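Local atomic coordinates of prephenate dehydratase:Amino acid-binding ACT (Brucella abortus, PDB entry 6VH5), a protein that probably catalyses the conversion of prephenate to phenylpyruvate, with loss of water and carbon dioxide, in phenylalanine biosynthesis, and binds phenylalanine through its ACT domain. Residues 37-42 / 170-175. Numbering follows the deposited sequence.
Sequences SDTACR and PRLAAD
L172 reaches from the short helix 171-176 against D38, T39 and R42 of helix 36-44, a small van der Waals contact between two lobes of the dehydratase region. The helical segments run nearly perpendicular, at 85°, and their axes come no closer than 10.2 Å, a separation bridged by the leucine meeting the side chains of D38, T39 and R42. Its CG stands anti to the backbone N (chi1 170°), which carries the forked end out toward the other helix. One branch, CD2, lies 3.4 Å from OD2 of D38 and also meets the side of R42, 3.7 Å from NE. The other branch, CD1, sits over one face of the R42 guanidinium, 4.0 Å above its plane and displaced toward the rim. CD2 thus touches both members of an ion pair, while CD1 meets only the arginine of the two. That pair spans one helical turn, since D38 and R42 are four residues apart: NE of R42 donates to OD1 of D38 at 2.9 Å, from above the carboxylate plane. OD2 of D38 is bonded to the backbone N of G34, so each carboxylate oxygen has a partner, and the group can lie beside a methyl without forgoing polar contacts. Each helix packs on a different five-stranded mixed sheet. Helix 36-44 lies on strands 26-30, 49-53 and 70-77, whereas helix 171-176 directly follows strand 165-169 of the second sheet and touches its strand 108-111 through R171 and A174, a two-lobed layout in keeping with the type 2 periplasmic-binding-protein fold of this family. T39 completes the contact: its OG1 passes 3.7 Å from CB of L172. Threonine suits this partly exposed helical position because OG1 bonds to the carbonyl O of A35, one turn earlier, leaving a compact side chain for the leucine to slide past.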
ATOM      1  N   SER A  37       9.388   7.733  10.336  1.00 56.40           N
ATOM      2  CA  SER A  37      10.533   7.376   9.489  1.00 59.77           C
ATOM      3  C   SER A  37      11.824   7.985  10.021  1.00 56.53           C
ATOM      4  O   SER A  37      12.873   7.329  10.031  1.00 50.16           O
ATOM      5  CB  SER A  37      10.304   7.837   8.048  1.00 56.06           C
ATOM      6  OG  SER A  37       9.337   7.046   7.385  1.00 54.20           O
ATOM      7  N   ASP A  38      11.759   9.244  10.465  1.00 53.38           N
ATOM      8  CA  ASP A  38      12.896   9.896  11.109  1.00 56.95           C
ATOM      9  C   ASP A  38      13.294   9.166  12.389  1.00 60.08           C
ATOM     10  O   ASP A  38      14.486   8.981  12.665  1.00 62.32           O
ATOM     11  CB  ASP A  38      12.533  11.363  11.383  1.00 65.67           C
ATOM     12  CG  ASP A  38      13.699  12.201  11.906  1.00 67.33           C
ATOM     13  OD1 ASP A  38      14.838  11.707  12.023  1.00 67.99           O
ATOM     14  OD2 ASP A  38      13.453  13.379  12.228  1.00 69.29           O
ATOM     15  N   THR A  39      12.306   8.732  13.179  1.00 64.91           N
ATOM     16  CA  THR A  39      12.600   7.973  14.392  1.00 63.81           C
ATOM     17  C   THR A  39      13.383   6.703  14.071  1.00 54.27           C
ATOM     18  O   THR A  39      14.369   6.381  14.747  1.00 50.99           O
ATOM     19  CB  THR A  39      11.293   7.617  15.106  1.00 62.53           C
ATOM     20  OG1 THR A  39      10.563   8.817  15.393  1.00 69.58           O
ATOM     21  CG2 THR A  39      11.554   6.839  16.403  1.00 49.28           C
ATOM     22  N   ALA A  40      12.985   5.991  13.020  1.00 45.28           N
ATOM     23  CA  ALA A  40      13.718   4.789  12.634  1.00 48.39           C
ATOM     24  C   ALA A  40      15.163   5.118  12.251  1.00 51.36           C
ATOM     25  O   ALA A  40      16.099   4.443  12.699  1.00 51.53           O
ATOM     26  CB  ALA A  40      12.988   4.079  11.495  1.00 40.37           C
ATOM     27  N   CYS A  41      15.371   6.179  11.462  1.00 54.83           N
ATOM     28  CA  CYS A  41      16.732   6.562  11.078  1.00 53.66           C
ATOM     29  C   CYS A  41      17.595   6.814  12.310  1.00 61.05           C
ATOM     30  O   CYS A  41      18.740   6.352  12.391  1.00 59.96           O
ATOM     31  CB  CYS A  41      16.714   7.817  10.197  1.00 47.01           C
ATOM     32  SG  CYS A  41      15.868   7.725   8.600  1.00 46.35           S
ATOM     33  N   ARG A  42      17.051   7.548  13.290  1.00 58.26           N
ATOM     34  CA  ARG A  42      17.837   7.908  14.465  1.00 55.58           C
ATOM     35  C   ARG A  42      18.071   6.714  15.378  1.00 62.74           C
ATOM     36  O   ARG A  42      19.139   6.611  15.995  1.00 66.86           O
ATOM     37  CB  ARG A  42      17.150   9.037  15.238  1.00 59.39           C
ATOM     38  CG  ARG A  42      17.162  10.387  14.541  1.00 65.59           C
ATOM     39  CD  ARG A  42      16.207  11.332  15.242  1.00 72.82           C
ATOM     40  NE  ARG A  42      15.989  12.561  14.493  1.00 73.97           N
ATOM     41  CZ  ARG A  42      16.523  13.735  14.816  1.00 77.33           C
ATOM     42  NH1 ARG A  42      17.289  13.847  15.897  1.00 78.63           N
ATOM     43  NH2 ARG A  42      16.269  14.801  14.070  1.00 70.40           N
ATOM     44  N   PRO A 170       4.381  11.545  16.770  1.00 56.63           N
ATOM     45  CA  PRO A 170       5.375  10.675  17.405  1.00 60.34           C
ATOM     46  C   PRO A 170       6.153  11.420  18.476  1.00 61.42           C
ATOM     47  O   PRO A 170       6.307  12.641  18.431  1.00 63.36           O
ATOM     48  CB  PRO A 170       6.296  10.270  16.243  1.00 59.69           C
ATOM     49  CG  PRO A 170       5.461  10.447  15.009  1.00 52.79           C
ATOM     50  CD  PRO A 170       4.621  11.669  15.323  1.00 55.67           C
ATOM     51  N   ARG A 171       6.682  10.648  19.431  1.00 59.48           N
ATOM     52  CA  ARG A 171       7.394  11.233  20.562  1.00 58.00           C
ATOM     53  C   ARG A 171       8.522  12.155  20.103  1.00 59.81           C
ATOM     54  O   ARG A 171       8.777  13.191  20.731  1.00 61.89           O
ATOM     55  CB  ARG A 171       7.940  10.125  21.464  1.00 57.91           C
ATOM     56  CG  ARG A 171       8.886  10.622  22.552  1.00 63.46           C
ATOM     57  CD  ARG A 171       9.359   9.498  23.457  1.00 67.78           C
ATOM     58  NE  ARG A 171       8.243   8.670  23.899  1.00 74.33           N
ATOM     59  CZ  ARG A 171       7.480   8.932  24.958  1.00 76.28           C
ATOM     60  NH1 ARG A 171       6.486   8.111  25.270  1.00 77.06           N
ATOM     61  NH2 ARG A 171       7.696  10.019  25.692  1.00 71.35           N
ATOM     62  N   LEU A 172       9.194  11.804  18.998  1.00 51.43           N
ATOM     63  CA  LEU A 172      10.311  12.604  18.495  1.00 55.65           C
ATOM     64  C   LEU A 172       9.890  14.031  18.164  1.00 65.03           C
ATOM     65  O   LEU A 172      10.628  14.983  18.444  1.00 67.29           O
ATOM     66  CB  LEU A 172      10.933  11.937  17.264  1.00 53.73           C
ATOM     67  CG  LEU A 172      11.960  12.787  16.505  1.00 54.74           C
ATOM     68  CD1 LEU A 172      13.190  13.070  17.359  1.00 54.73           C
ATOM     69  CD2 LEU A 172      12.362  12.083  15.215  1.00 56.62           C
ATOM     70  N   ALA A 173       8.704  14.203  17.578  1.00 66.04           N
ATOM     71  CA  ALA A 173       8.279  15.542  17.191  1.00 62.57           C
ATOM     72  C   ALA A 173       8.116  16.450  18.401  1.00 61.87           C
ATOM     73  O   ALA A 173       8.329  17.664  18.291  1.00 64.72           O
ATOM     74  CB  ALA A 173       6.974  15.477  16.396  1.00 63.35           C
ATOM     75  N   ALA A 174       7.771  15.891  19.567  1.00 59.07           N
ATOM     76  CA  ALA A 174       7.625  16.725  20.760  1.00 66.94           C
ATOM     77  C   ALA A 174       8.960  17.331  21.178  1.00 80.28           C
ATOM     78  O   ALA A 174       9.027  18.515  21.536  1.00 83.47           O
ATOM     79  CB  ALA A 174       7.010  15.928  21.908  1.00 59.99           C
ATOM     80  N   ASP A 175      10.030  16.531  21.154  1.00 84.10           N
ATOM     81  CA  ASP A 175      11.346  17.047  21.520  1.00 91.08           C
ATOM     82  C   ASP A 175      11.814  18.105  20.530  1.00 83.15           C
ATOM     83  O   ASP A 175      12.374  19.133  20.927  1.00 79.56           O
ATOM     84  CB  ASP A 175      12.366  15.908  21.586  1.00102.44           C
ATOM     85  CG  ASP A 175      11.813  14.654  22.243  1.00111.11           C
ATOM     86  OD1 ASP A 175      10.905  14.770  23.098  1.00118.06           O
ATOM     87  OD2 ASP A 175      12.293  13.549  21.903  1.00109.08           O
TER